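Local coordinates for CELL division protein FTSZ (Haloferax volcanii, PDB 4B45), which helps control cell shape as an archaeal tubulin-like protein that binds GTP, probably hydrolyses it, and forms protofilaments, at residues V37-A42 and V52-D57; H62-D67 and G105-G110; V74-Q79 and A112-K117; Y128-L133 and L161-D166. All coordinates share one frame; numbering follows the deposited sequence.

Contact 1: residues V37-A42 and V52-D57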
loop_
_atom_site.group_PDB
_atom_site.type_symbol
_atom_site.label_atom_id
_atom_site.label_comp_id
_atom_site.label_asym_id
_atom_site.label_seq_id
_atom_site.Cartn_x
_atom_site.Cartn_y
_atom_site.Cartn_z
ATOM N N VAL A 37 1.225 14.080 8.475
ATOM C CA VAL A 37 1.278 14.430 9.875
ATOM C C VAL A 37 2.603 13.930 10.446
ATOM O O VAL A 37 3.019 12.812 10.159
ATOM C CB VAL A 37 0.125 13.766 10.656
ATOM C CG1 VAL A 37 0.091 14.278 12.099
ATOM C CG2 VAL A 37 -1.212 14.008 9.955
ATOM N N ASN A 38 3.260 14.750 11.254
ATOM C CA ASN A 38 4.543 14.371 11.848
ATOM C C ASN A 38 4.833 15.199 13.081
ATOM O O ASN A 38 4.107 16.145 13.380
ATOM C CB ASN A 38 5.674 14.569 10.847
ATOM C CG ASN A 38 6.823 13.617 11.075
ATOM O OD1 ASN A 38 7.050 13.145 12.189
ATOM N ND2 ASN A 38 7.546 13.311 10.007
ATOM N N THR A 39 5.904 14.841 13.782
ATOM C CA THR A 39 6.331 15.534 14.996
ATOM C C THR A 39 7.731 16.078 14.776
ATOM O O THR A 39 8.297 16.729 15.648
ATOM C CB THR A 39 6.392 14.561 16.187
ATOM O OG1 THR A 39 7.190 13.417 15.832
ATOM C CG2 THR A 39 4.994 14.090 16.559
ATOM N N ALA A 40 8.294 15.768 13.607
ATOM C CA ALA A 40 9.572 16.310 13.188
ATOM C C ALA A 40 9.290 17.387 12.154
ATOM O O ALA A 40 8.723 17.102 11.103
ATOM C CB ALA A 40 10.453 15.194 12.587
ATOM N N LYS A 41 9.654 18.629 12.455
ATOM C CA LYS A 41 9.304 19.733 11.562
ATOM C C LYS A 41 10.019 19.655 10.211
ATOM O O LYS A 41 9.415 19.894 9.168
ATOM C CB LYS A 41 9.541 21.094 12.232
ATOM C CG LYS A 41 9.304 22.274 11.310
ATOM C CD LYS A 41 9.337 23.610 12.052
ATOM C CE LYS A 41 9.104 24.766 11.085
ATOM N NZ LYS A 41 9.170 26.118 11.722
ATOM N N ALA A 42 11.303 19.318 10.240
ATOM C CA ALA A 42 12.113 19.223 9.027
ATOM C C ALA A 42 11.541 18.251 7.975
ATOM O O ALA A 42 11.577 18.530 6.772
ATOM C CB ALA A 42 13.555 18.843 9.386
ATOM N N VAL A 52 0.782 18.764 8.627
ATOM C CA VAL A 52 0.346 19.094 9.981
ATOM C C VAL A 52 1.399 18.691 10.998
ATOM O O VAL A 52 1.744 17.506 11.116
ATOM C CB VAL A 52 -0.952 18.378 10.385
ATOM C CG1 VAL A 52 -1.382 18.851 11.772
ATOM C CG2 VAL A 52 -2.044 18.631 9.369
ATOM N N LEU A 53 1.901 19.676 11.738
ATOM C CA LEU A 53 2.885 19.410 12.779
ATOM C C LEU A 53 2.152 19.271 14.103
ATOM O O LEU A 53 1.353 20.123 14.475
ATOM C CB LEU A 53 3.941 20.518 12.839
ATOM C CG LEU A 53 5.144 20.306 13.772
ATOM C CD1 LEU A 53 6.021 19.116 13.371
ATOM C CD2 LEU A 53 5.990 21.570 13.890
ATOM N N ILE A 54 2.408 18.176 14.799
ATOM C CA ILE A 54 1.805 17.941 16.101
ATOM C C ILE A 54 2.911 17.711 17.124
ATOM O O ILE A 54 4.063 17.445 16.762
ATOM C CB ILE A 54 0.847 16.715 16.083
ATOM C CG1 ILE A 54 1.602 15.429 15.723
ATOM C CG2 ILE A 54 -0.285 16.929 15.084
ATOM C CD1 ILE A 54 0.694 14.188 15.646
ATOM N N GLY A 55 2.557 17.854 18.400
ATOM C CA GLY A 55 3.427 17.476 19.498
ATOM C C GLY A 55 4.510 18.433 19.944
ATOM O O GLY A 55 5.329 18.053 20.778
ATOM N N GLN A 56 4.531 19.653 19.404
ATOM C CA GLN A 56 5.570 20.633 19.751
ATOM C C GLN A 56 5.685 20.913 21.245
ATOM O O GLN A 56 6.766 21.226 21.739
ATOM C CB GLN A 56 5.373 21.958 19.010
ATOM C CG GLN A 56 5.260 21.805 17.505
ATOM C CD GLN A 56 3.821 21.709 17.070
ATOM O OE1 GLN A 56 3.072 20.861 17.560
ATOM N NE2 GLN A 56 3.409 22.603 16.177
ATOM N N ASP A 57 4.574 20.793 21.962
ATOM C CA ASP A 57 4.586 21.031 23.402
ATOM C C ASP A 57 5.296 19.909 24.145
ATOM O O ASP A 57 5.620 20.062 25.310
ATOM C CB ASP A 57 3.156 21.168 23.929
ATOM C CG ASP A 57 2.332 19.923 23.695
ATOM O OD1 ASP A 57 2.347 19.399 22.559
ATOM O OD2 ASP A 57 1.679 19.457 24.656
HETATM O O HOH W 1 6.836 18.338 17.508
#

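Contact 2: residues H62-D67 and G105-G110. With GSP (5'-guanosine-diphosphate-monothiophosphate), chain C.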
loop_
_atom_site.group_PDB
_atom_site.type_symbol
_atom_site.label_atom_id
_atom_site.label_comp_id
_atom_site.label_asym_id
_atom_site.label_seq_id
_atom_site.Cartn_x
_atom_site.Cartn_y
_atom_site.Cartn_z
ATOM N N HIS A 62 11.091 18.014 16.916
ATOM C CA HIS A 62 12.247 17.177 16.580
ATOM C C HIS A 62 12.011 15.661 16.663
ATOM O O HIS A 62 12.949 14.902 16.902
ATOM C CB HIS A 62 13.533 17.609 17.336
ATOM C CG HIS A 62 13.460 17.510 18.834
ATOM N ND1 HIS A 62 12.943 16.413 19.497
ATOM C CD2 HIS A 62 13.870 18.369 19.801
ATOM C CE1 HIS A 62 13.030 16.606 20.803
ATOM N NE2 HIS A 62 13.582 17.789 21.014
ATOM N N GLY A 63 10.765 15.231 16.457
ATOM C CA GLY A 63 10.442 13.814 16.373
ATOM C C GLY A 63 10.435 13.134 17.726
ATOM O O GLY A 63 10.807 13.748 18.729
ATOM N N VAL A 64 10.024 11.867 17.765
ATOM C CA VAL A 64 9.954 11.138 19.036
ATOM C C VAL A 64 11.016 10.053 19.165
ATOM O O VAL A 64 11.000 9.281 20.129
ATOM C CB VAL A 64 8.555 10.523 19.299
ATOM C CG1 VAL A 64 7.464 11.603 19.231
ATOM C CG2 VAL A 64 8.256 9.383 18.314
ATOM N N GLY A 65 11.934 10.000 18.202
ATOM C CA GLY A 65 13.126 9.165 18.306
ATOM C C GLY A 65 12.857 7.693 18.555
ATOM O O GLY A 65 13.537 7.050 19.358
ATOM N N GLY A 66 11.840 7.164 17.884
ATOM C CA GLY A 66 11.587 5.732 17.881
ATOM C C GLY A 66 10.800 5.305 19.094
ATOM O O GLY A 66 10.626 4.118 19.328
ATOM N N ASP A 67 10.328 6.278 19.867
ATOM C CA ASP A 67 9.507 6.009 21.044
ATOM C C ASP A 67 8.047 5.875 20.603
ATOM O O ASP A 67 7.347 6.875 20.389
ATOM C CB ASP A 67 9.653 7.153 22.051
ATOM C CG ASP A 67 9.072 6.823 23.427
ATOM O OD1 ASP A 67 8.071 6.079 23.515
ATOM O OD2 ASP A 67 9.627 7.326 24.429
ATOM N N GLY A 105 8.941 2.952 12.948
ATOM C CA GLY A 105 9.324 4.231 13.519
ATOM C C GLY A 105 8.681 4.488 14.870
ATOM O O GLY A 105 8.228 3.569 15.536
ATOM N N GLY A 106 8.676 5.740 15.299
ATOM C CA GLY A 106 8.036 6.100 16.549
ATOM C C GLY A 106 6.698 6.753 16.263
ATOM O O GLY A 106 5.678 6.366 16.823
ATOM N N SER A 107 6.705 7.728 15.356
ATOM C CA SER A 107 5.518 8.519 15.060
ATOM C C SER A 107 4.452 7.722 14.315
ATOM O O SER A 107 3.294 7.678 14.735
ATOM C CB SER A 107 5.884 9.765 14.254
ATOM O OG SER A 107 6.480 10.741 15.086
ATOM N N GLY A 108 4.842 7.105 13.206
ATOM C CA GLY A 108 3.913 6.321 12.419
ATOM C C GLY A 108 3.449 5.146 13.243
ATOM O O GLY A 108 2.255 4.909 13.388
ATOM N N SER A 109 4.412 4.424 13.799
ATOM C CA SER A 109 4.134 3.256 14.619
ATOM C C SER A 109 3.110 3.561 15.708
ATOM O O SER A 109 2.116 2.849 15.856
ATOM C CB SER A 109 5.436 2.771 15.246
ATOM O OG SER A 109 5.217 1.820 16.264
ATOM N N GLY A 110 3.352 4.634 16.458
ATOM C CA GLY A 110 2.470 5.015 17.545
ATOM C C GLY A 110 1.177 5.640 17.065
ATOM O O GLY A 110 0.093 5.226 17.468
HETATM P PG GSP C . 11.207 8.253 14.343
HETATM O O3B GSP C . 9.702 8.444 13.820
HETATM S S1G GSP C . 12.011 6.361 14.110
HETATM O O2G GSP C . 12.146 9.284 13.651
HETATM O O3G GSP C . 11.104 8.466 15.800
HETATM P PB GSP C . 9.127 8.095 12.371
HETATM O O1B GSP C . 8.985 9.295 11.468
HETATM O O2B GSP C . 7.740 7.497 12.568
HETATM P PA GSP C . 10.010 6.682 10.113
HETATM O O1A GSP C . 11.218 7.175 9.361
HETATM O O2A GSP C . 8.782 7.157 9.381
HETATM O O3A GSP C . 10.054 7.063 11.634
HETATM O "O5'" GSP C . 9.918 5.132 10.075
HETATM C "C5'" GSP C . 11.032 4.304 10.079
HETATM C "C4'" GSP C . 10.829 3.093 9.273
HETATM O "O4'" GSP C . 10.376 3.428 7.995
HETATM C "C3'" GSP C . 12.079 2.335 9.074
HETATM O "O3'" GSP C . 11.711 1.017 8.924
HETATM C "C2'" GSP C . 12.618 2.837 7.814
HETATM O "O2'" GSP C . 13.351 1.838 7.190
HETATM C "C1'" GSP C . 11.419 3.100 7.042
HETATM N N9 GSP C . 11.491 4.204 6.105
HETATM C C8 GSP C . 11.974 5.427 6.345
HETATM N N7 GSP C . 11.818 6.187 5.244
HETATM C C5 GSP C . 11.209 5.428 4.283
HETATM C C6 GSP C . 10.791 5.704 2.953
HETATM O O6 GSP C . 10.987 6.941 2.368
HETATM N N1 GSP C . 10.206 4.708 2.246
HETATM C C2 GSP C . 10.012 3.490 2.800
HETATM N N2 GSP C . 9.365 2.459 1.979
HETATM N N3 GSP C . 10.383 3.188 4.054
HETATM C C4 GSP C . 10.999 4.163 4.821
HETATM O O HOH W 2 9.276 10.575 15.215
#

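Contact 3: residues V74-Q79 and A112-K117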
loop_
_atom_site.group_PDB
_atom_site.type_symbol
_atom_site.label_atom_id
_atom_site.label_comp_id
_atom_site.label_asym_id
_atom_site.label_seq_id
_atom_site.Cartn_x
_atom_site.Cartn_y
_atom_site.Cartn_z
ATOM N N VAL A 74 0.998 11.600 21.577
ATOM C CA VAL A 74 0.931 12.869 20.865
ATOM C C VAL A 74 -0.225 12.870 19.862
ATOM O O VAL A 74 -0.929 13.871 19.702
ATOM C CB VAL A 74 2.270 13.173 20.177
ATOM C CG1 VAL A 74 2.113 14.285 19.173
ATOM C CG2 VAL A 74 3.307 13.530 21.221
ATOM N N MET A 75 -0.440 11.742 19.196
ATOM C CA MET A 75 -1.568 11.629 18.282
ATOM C C MET A 75 -2.898 11.647 19.046
ATOM O O MET A 75 -3.905 12.134 18.539
ATOM C CB MET A 75 -1.444 10.359 17.424
ATOM C CG MET A 75 -2.547 10.189 16.384
ATOM S SD MET A 75 -2.401 11.405 15.065
ATOM C CE MET A 75 -0.983 10.746 14.167
ATOM N N GLU A 76 -2.912 11.106 20.259
ATOM C CA GLU A 76 -4.120 11.168 21.085
ATOM C C GLU A 76 -4.478 12.618 21.412
ATOM O O GLU A 76 -5.627 13.046 21.227
ATOM C CB GLU A 76 -3.930 10.402 22.403
ATOM C CG GLU A 76 -3.691 8.908 22.277
ATOM C CD GLU A 76 -4.967 8.113 22.039
ATOM O OE1 GLU A 76 -5.991 8.716 21.654
ATOM O OE2 GLU A 76 -4.943 6.880 22.248
ATOM N N SER A 77 -3.487 13.361 21.906
ATOM C CA SER A 77 -3.684 14.734 22.370
ATOM C C SER A 77 -4.030 15.674 21.231
ATOM O O SER A 77 -4.769 16.635 21.416
ATOM C CB SER A 77 -2.415 15.255 23.043
ATOM O OG SER A 77 -1.927 14.321 23.982
ATOM N N ASP A 78 -3.477 15.397 20.054
ATOM C CA ASP A 78 -3.521 16.352 18.960
ATOM C C ASP A 78 -4.372 15.878 17.788
ATOM O O ASP A 78 -4.333 16.487 16.715
ATOM C CB ASP A 78 -2.099 16.677 18.483
ATOM C CG ASP A 78 -1.260 17.396 19.555
ATOM O OD1 ASP A 78 -1.773 17.624 20.670
ATOM O OD2 ASP A 78 -0.087 17.741 19.278
ATOM N N GLN A 79 -5.154 14.816 17.982
ATOM C CA GLN A 79 -5.934 14.254 16.872
ATOM C C GLN A 79 -6.989 15.187 16.274
ATOM O O GLN A 79 -7.286 15.094 15.073
ATOM C CB GLN A 79 -6.558 12.902 17.228
ATOM C CG GLN A 79 -7.393 12.869 18.481
ATOM C CD GLN A 79 -8.015 11.499 18.697
ATOM O OE1 GLN A 79 -7.453 10.655 19.398
ATOM N NE2 GLN A 79 -9.173 11.266 18.082
ATOM N N ALA A 112 -0.248 5.805 13.879
ATOM C CA ALA A 112 -1.094 5.208 12.844
ATOM C C ALA A 112 -2.319 4.491 13.409
ATOM O O ALA A 112 -3.433 4.735 12.951
ATOM C CB ALA A 112 -0.289 4.284 11.907
ATOM N N PRO A 113 -2.128 3.611 14.414
ATOM C CA PRO A 113 -3.298 2.881 14.914
ATOM C C PRO A 113 -4.303 3.831 15.540
ATOM O O PRO A 113 -5.512 3.659 15.379
ATOM C CB PRO A 113 -2.710 1.994 16.015
ATOM C CG PRO A 113 -1.255 1.895 15.700
ATOM C CD PRO A 113 -0.893 3.205 15.107
ATOM N N VAL A 114 -3.789 4.820 16.269
ATOM C CA VAL A 114 -4.630 5.814 16.908
ATOM C C VAL A 114 -5.497 6.565 15.890
ATOM O O VAL A 114 -6.703 6.686 16.061
ATOM C CB VAL A 114 -3.774 6.790 17.722
ATOM C CG1 VAL A 114 -4.637 7.865 18.349
ATOM C CG2 VAL A 114 -3.001 6.021 18.784
ATOM N N LEU A 115 -4.876 7.060 14.827
ATOM C CA LEU A 115 -5.611 7.772 13.794
ATOM C C LEU A 115 -6.562 6.833 13.020
ATOM O O LEU A 115 -7.693 7.214 12.659
ATOM C CB LEU A 115 -4.625 8.462 12.853
ATOM C CG LEU A 115 -5.198 9.441 11.840
ATOM C CD1 LEU A 115 -6.010 10.477 12.573
ATOM C CD2 LEU A 115 -4.077 10.089 11.029
ATOM N N ALA A 116 -6.121 5.602 12.786
ATOM C CA ALA A 116 -6.962 4.639 12.074
ATOM C C ALA A 116 -8.216 4.352 12.885
ATOM O O ALA A 116 -9.323 4.360 12.351
ATOM C CB ALA A 116 -6.206 3.351 11.789
ATOM N N LYS A 117 -8.034 4.113 14.179
ATOM C CA LYS A 117 -9.151 3.818 15.067
ATOM C C LYS A 117 -10.085 5.018 15.229
ATOM O O LYS A 117 -11.289 4.857 15.395
ATOM C CB LYS A 117 -8.640 3.357 16.432
ATOM C CG LYS A 117 -9.735 3.020 17.416
ATOM C CD LYS A 117 -9.157 2.559 18.741
ATOM C CE LYS A 117 -10.263 2.136 19.701
ATOM N NZ LYS A 117 -9.711 1.533 20.949
#

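Contact 4: residues Y128-L133 and L161-D166. With GSP (5'-guanosine-diphosphate-monothiophosphate), chain C.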
loop_
_atom_site.group_PDB
_atom_site.type_symbol
_atom_site.label_atom_id
_atom_site.label_comp_id
_atom_site.label_asym_id
_atom_site.label_seq_id
_atom_site.Cartn_x
_atom_site.Cartn_y
_atom_site.Cartn_z
ATOM N N TYR A 128 -8.094 2.093 5.535
ATOM C CA TYR A 128 -7.017 1.140 5.321
ATOM C C TYR A 128 -5.723 1.725 5.839
ATOM O O TYR A 128 -5.540 2.938 5.807
ATOM C CB TYR A 128 -6.847 0.868 3.824
ATOM C CG TYR A 128 -8.084 0.316 3.153
ATOM C CD1 TYR A 128 -8.768 -0.762 3.702
ATOM C CD2 TYR A 128 -8.577 0.878 1.973
ATOM C CE1 TYR A 128 -9.910 -1.276 3.088
ATOM C CE2 TYR A 128 -9.721 0.371 1.361
ATOM C CZ TYR A 128 -10.379 -0.709 1.924
ATOM O OH TYR A 128 -11.514 -1.233 1.327
ATOM N N VAL A 129 -4.826 0.866 6.313
ATOM C CA VAL A 129 -3.468 1.282 6.604
ATOM C C VAL A 129 -2.557 0.731 5.516
ATOM O O VAL A 129 -2.572 -0.470 5.223
ATOM C CB VAL A 129 -2.979 0.788 7.988
ATOM C CG1 VAL A 129 -1.451 0.999 8.151
ATOM C CG2 VAL A 129 -3.733 1.488 9.105
ATOM N N LEU A 130 -1.801 1.620 4.883
ATOM C CA LEU A 130 -0.718 1.197 4.009
ATOM C C LEU A 130 0.530 1.191 4.886
ATOM O O LEU A 130 1.093 2.251 5.213
ATOM C CB LEU A 130 -0.589 2.151 2.817
ATOM C CG LEU A 130 0.517 1.915 1.792
ATOM C CD1 LEU A 130 0.463 0.501 1.176
ATOM C CD2 LEU A 130 0.425 2.999 0.705
ATOM N N GLY A 131 0.925 -0.002 5.327
ATOM C CA GLY A 131 1.974 -0.116 6.327
ATOM C C GLY A 131 3.297 -0.619 5.791
ATOM O O GLY A 131 3.339 -1.627 5.074
ATOM N N ILE A 132 4.380 0.072 6.147
ATOM C CA ILE A 132 5.731 -0.350 5.736
ATOM C C ILE A 132 6.428 -1.186 6.798
ATOM O O ILE A 132 6.682 -0.723 7.922
ATOM C CB ILE A 132 6.623 0.845 5.377
ATOM C CG1 ILE A 132 6.072 1.567 4.146
ATOM C CG2 ILE A 132 8.056 0.394 5.114
ATOM C CD1 ILE A 132 6.389 3.057 4.129
ATOM N N LEU A 133 6.733 -2.428 6.434
ATOM C CA LEU A 133 7.435 -3.355 7.310
ATOM C C LEU A 133 8.939 -3.073 7.241
ATOM O O LEU A 133 9.476 -2.869 6.155
ATOM C CB LEU A 133 7.140 -4.784 6.853
ATOM C CG LEU A 133 7.082 -5.897 7.898
ATOM C CD1 LEU A 133 5.964 -5.632 8.892
ATOM C CD2 LEU A 133 6.894 -7.247 7.202
ATOM N N LEU A 161 -2.641 -3.137 4.168
ATOM C CA LEU A 161 -1.857 -3.501 3.000
ATOM C C LEU A 161 -0.366 -3.325 3.340
ATOM O O LEU A 161 0.094 -2.220 3.636
ATOM C CB LEU A 161 -2.273 -2.630 1.808
ATOM C CG LEU A 161 -1.449 -2.697 0.517
ATOM C CD1 LEU A 161 -1.372 -4.117 -0.002
ATOM C CD2 LEU A 161 -2.008 -1.729 -0.558
ATOM N N LEU A 162 0.388 -4.414 3.316
ATOM C CA LEU A 162 1.771 -4.370 3.779
ATOM C C LEU A 162 2.784 -4.252 2.659
ATOM O O LEU A 162 2.694 -4.939 1.641
ATOM C CB LEU A 162 2.107 -5.610 4.608
ATOM C CG LEU A 162 1.641 -5.682 6.062
ATOM C CD1 LEU A 162 2.152 -6.983 6.708
ATOM C CD2 LEU A 162 2.119 -4.453 6.845
ATOM N N VAL A 163 3.762 -3.383 2.876
ATOM C CA VAL A 163 4.922 -3.267 2.016
ATOM C C VAL A 163 6.147 -3.732 2.783
ATOM O O VAL A 163 6.508 -3.151 3.813
ATOM C CB VAL A 163 5.164 -1.797 1.626
ATOM C CG1 VAL A 163 6.444 -1.669 0.808
ATOM C CG2 VAL A 163 3.970 -1.245 0.885
ATOM N N ASP A 164 6.794 -4.773 2.281
ATOM C CA ASP A 164 8.054 -5.237 2.842
ATOM C C ASP A 164 9.238 -4.534 2.151
ATOM O O ASP A 164 9.497 -4.764 0.967
ATOM C CB ASP A 164 8.134 -6.756 2.672
ATOM C CG ASP A 164 9.391 -7.361 3.271
ATOM O OD1 ASP A 164 10.125 -6.671 4.020
ATOM O OD2 ASP A 164 9.635 -8.555 2.997
ATOM N N ASN A 165 9.946 -3.671 2.883
ATOM C CA ASN A 165 11.097 -2.960 2.327
ATOM C C ASN A 165 12.144 -3.903 1.756
ATOM O O ASN A 165 12.797 -3.601 0.756
ATOM C CB ASN A 165 11.754 -2.053 3.386
ATOM C CG ASN A 165 11.078 -0.693 3.491
ATOM O OD1 ASN A 165 10.109 -0.423 2.776
ATOM N ND2 ASN A 165 11.586 0.174 4.395
ATOM N N ASP A 166 12.320 -5.041 2.413
ATOM C CA ASP A 166 13.240 -6.061 1.930
ATOM C C ASP A 166 12.812 -6.651 0.579
ATOM O O ASP A 166 13.627 -7.263 -0.102
ATOM C CB ASP A 166 13.386 -7.185 2.962
ATOM C CG ASP A 166 14.380 -6.852 4.052
ATOM O OD1 ASP A 166 15.121 -5.856 3.901
ATOM O OD2 ASP A 166 14.427 -7.588 5.062
HETATM P PG GSP C . 11.207 8.253 14.343
HETATM O O3B GSP C . 9.702 8.444 13.820
HETATM S S1G GSP C . 12.011 6.361 14.110
HETATM O O2G GSP C . 12.146 9.284 13.651
HETATM O O3G GSP C . 11.104 8.466 15.800
HETATM P PB GSP C . 9.127 8.095 12.371
HETATM O O1B GSP C . 8.985 9.295 11.468
HETATM O O2B GSP C . 7.740 7.497 12.568
HETATM P PA GSP C . 10.010 6.682 10.113
HETATM O O1A GSP C . 11.218 7.175 9.361
HETATM O O2A GSP C . 8.782 7.157 9.381
HETATM O O3A GSP C . 10.054 7.063 11.634
HETATM O "O5'" GSP C . 9.918 5.132 10.075
HETATM C "C5'" GSP C . 11.032 4.304 10.079
HETATM C "C4'" GSP C . 10.829 3.093 9.273
HETATM O "O4'" GSP C . 10.376 3.428 7.995
HETATM C "C3'" GSP C . 12.079 2.335 9.074
HETATM O "O3'" GSP C . 11.711 1.017 8.924
HETATM C "C2'" GSP C . 12.618 2.837 7.814
HETATM O "O2'" GSP C . 13.351 1.838 7.190
HETATM C "C1'" GSP C . 11.419 3.100 7.042
HETATM N N9 GSP C . 11.491 4.204 6.105
HETATM C C8 GSP C . 11.974 5.427 6.345
HETATM N N7 GSP C . 11.818 6.187 5.244
HETATM C C5 GSP C . 11.209 5.428 4.283
HETATM C C6 GSP C . 10.791 5.704 2.953
HETATM O O6 GSP C . 10.987 6.941 2.368
HETATM N N1 GSP C . 10.206 4.708 2.246
HETATM C C2 GSP C . 10.012 3.490 2.800
HETATM N N2 GSP C . 9.365 2.459 1.979
HETATM N N3 GSP C . 10.383 3.188 4.054
HETATM C C4 GSP C . 10.999 4.163 4.821
#

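Contact 1: residues V37-A42 and V52-D57
The carbonyl oxygen of N38 is met by two groups of segment 52-57. The backbone N of I54 donates to N38 O at 3.0 Å, with an N-H...O angle of 170°, and the CA-H of L53 adds a longer contact to the same atom. In return N38 N donates to V52 O at 3.1 Å. The bonds alternate as expected of parallel pairing, V37 lying beside V52 and N38 beside L53. One residue further on, a water takes over, donating to T39 O at 2.9 Å and also to I54 O, and so tying the two loops together. The side chain of N38 folds back on its own loop: OD1 accepts from T39 N at 2.6 Å, the donor tilted 22° from the amide plane, and more weakly from A40 N.

Apolar atoms close both faces. I54 has CG1 between its backbone N and carbonyl carbon (chi1 61°); from there CG1 lies 3.7 Å from T39 CG2, while I54 CD1 lies 3.6 Å from V37 CG1, the two side chains crossing at a slant. On the other face L53 reaches over the turn, its CD2 3.9 Å from K41 CB. T39 OG1 is hydrogen-bonded to S107 of the GTP site.

The contact belongs to the beta-alpha-beta unit of strand 31-38, helix 41-45 and strand 50-53, the last being the outermost strand at this end of the sheet. Helix 68-85 packs on the face of V37, V52 and I54, and L44 of helix 41-45 touches N38 and L53 on the other.

Contact 2: residues H62-D67 and G105-G110
G106 and S107, in the glycine-rich tubulin/FtsZ signature that runs into the first turn of helix 107-120, meet V64 and G66 of the loop before helix 68-85, and both segments grip the phosphates of the GTP analogue GSP. The direct contact is van der Waals. V64 CG2, set between its own backbone N and carbonyl carbon, lies 3.7 Å from G106 C and equally near S107 N. The two backbones also come together, G66 CA 3.8 Å from G106 CA. A CB on G106 would point into V64 CG2, leaving no room for a side chain.

Nucleotide and water carry the polar links. G66 N donates to O3G of GSP at 2.6 Å, G106 N to bridging O3B at 3.2 Å, and G108 N to O2B at 3.0 Å, nearly straight at 171°. The water accepts from V64 N at 3.0 Å, donates to GSP O3B at 2.6 Å, and lies 2.8 Å from S107 OG, itself hydrogen-bonded to T39 OG1.

Backbone amides and the N-terminal end of helix 107-120 would favour negative charge on the phosphates. The bond from G66 N to a terminal oxygen of the gamma-thiophosphate is consistent with loop 62-67 responding to the gamma phosphate, as in tubulin and FtsZ.

Contact 3: residues V74-Q79 and A112-K117
Apolar contacts between M75, V114 and L115 form the centre of this helix pair. M75 and V114 lie alongside each other, pointing in opposite senses, with M75 CG 3.7 Å from V114 CG1. The thioether then continues toward the next residue, leaving SD 4.3 Å from L115 CB. Torsions account for this path: M75 CG is anti to the backbone N (chi1 -177°), and the chain bends at both chi2 and chi3.

The second kind of contact sets polar side chains against the same valine. E76 bends at chi2 (-80°) and brings its carboxylate across V114, placing OE1 3.7 Å from V114 CG1 and OE2 4.1 Å from V114 CG2. Q79 lies crosswise to V114. V114 is thus met by methionine on its buried side and by these longer polar chains toward the surface.

The segment axes pass 9.3 Å apart at 36°, running in broadly the same direction. Both helices rest on one face of the sheet, where M75 and L115 each touch V8 of strand 3-8 and A112 reaches strand 96-102. On the flanks, P113 packs against helix 140-156, while I54, in the loop after strand 50-53, touches V74, M75 and D78 of helix 68-85.

Contact 4: residues Y128-L133 and L161-D166
I132 and N165 meet beside the guanine of GSP, the methyl CG2 of I132 lying 3.2 Å from N165 OD1. N165 CG is anti to the carbonyl carbon (chi1 -85°), which brings the amide to the guanine edge, where both its ends engage: OD1 accepts from GSP N2 at 3.1 Å, and ND2 donates to GSP N3 at 3.3 Å with an N-H...N angle of 162°. This pairing of donor and acceptor matches the amino group and ring nitrogen of guanine. I132 supplies an apolar neighbour for the same group, its CD1 3.7 Å from GSP N2.

The next shell helps to place N165. Its backbone N gives a weak bond to L133 O at 3.4 Å, the last link between the two segments. The residue before it, D164, uses OD1 to accept from D166 N in an Asx turn, met from above the carboxylate plane (67° out of it), and also to form a salt bridge with R324.

Further out is regular parallel pairing. L133 N donates to V163 O at 2.7 Å, and V163 N, G131 N and L161 N continue the alternation toward V129. L130 CD1 lies 3.8 Å from L161 CD2, the two leucines pointing the same way. Across the sheet, L162 CD2 lies 3.6 Å from G131 O, beside a residue with no side chain.

The pair joins the two strands of the beta-alpha-beta unit in which helix 140-156 makes the connection. Helices 9-26 and 175-196 pack on the face of L130, I132, L161 and V163, and strand 96-102 bonds the other edge of strand 127-133.

In the fold
All four contacts lie in the GTPase domain, at different depths. Contact 4 is central, about 5 Å from the chain's centre, and fully buried; contact 1 reaches the same sheet at its outer strand and is only partly buried. Both use parallel backbone pairing. Contact 2 is buried although about 20 Å from the chain's centre, and contact 3 is partly buried, with exposed E76 at its edge. These two share helix 107-120: its N-terminal end offers amides to phosphate, its next turns aliphatic side chains to helix 68-85. Contacts 2 and 4 bind opposite ends of one nucleotide without touching. Contact 1 joins contact 2 through the T39-G63 backbone bond, and contact 3 through G55 and D78.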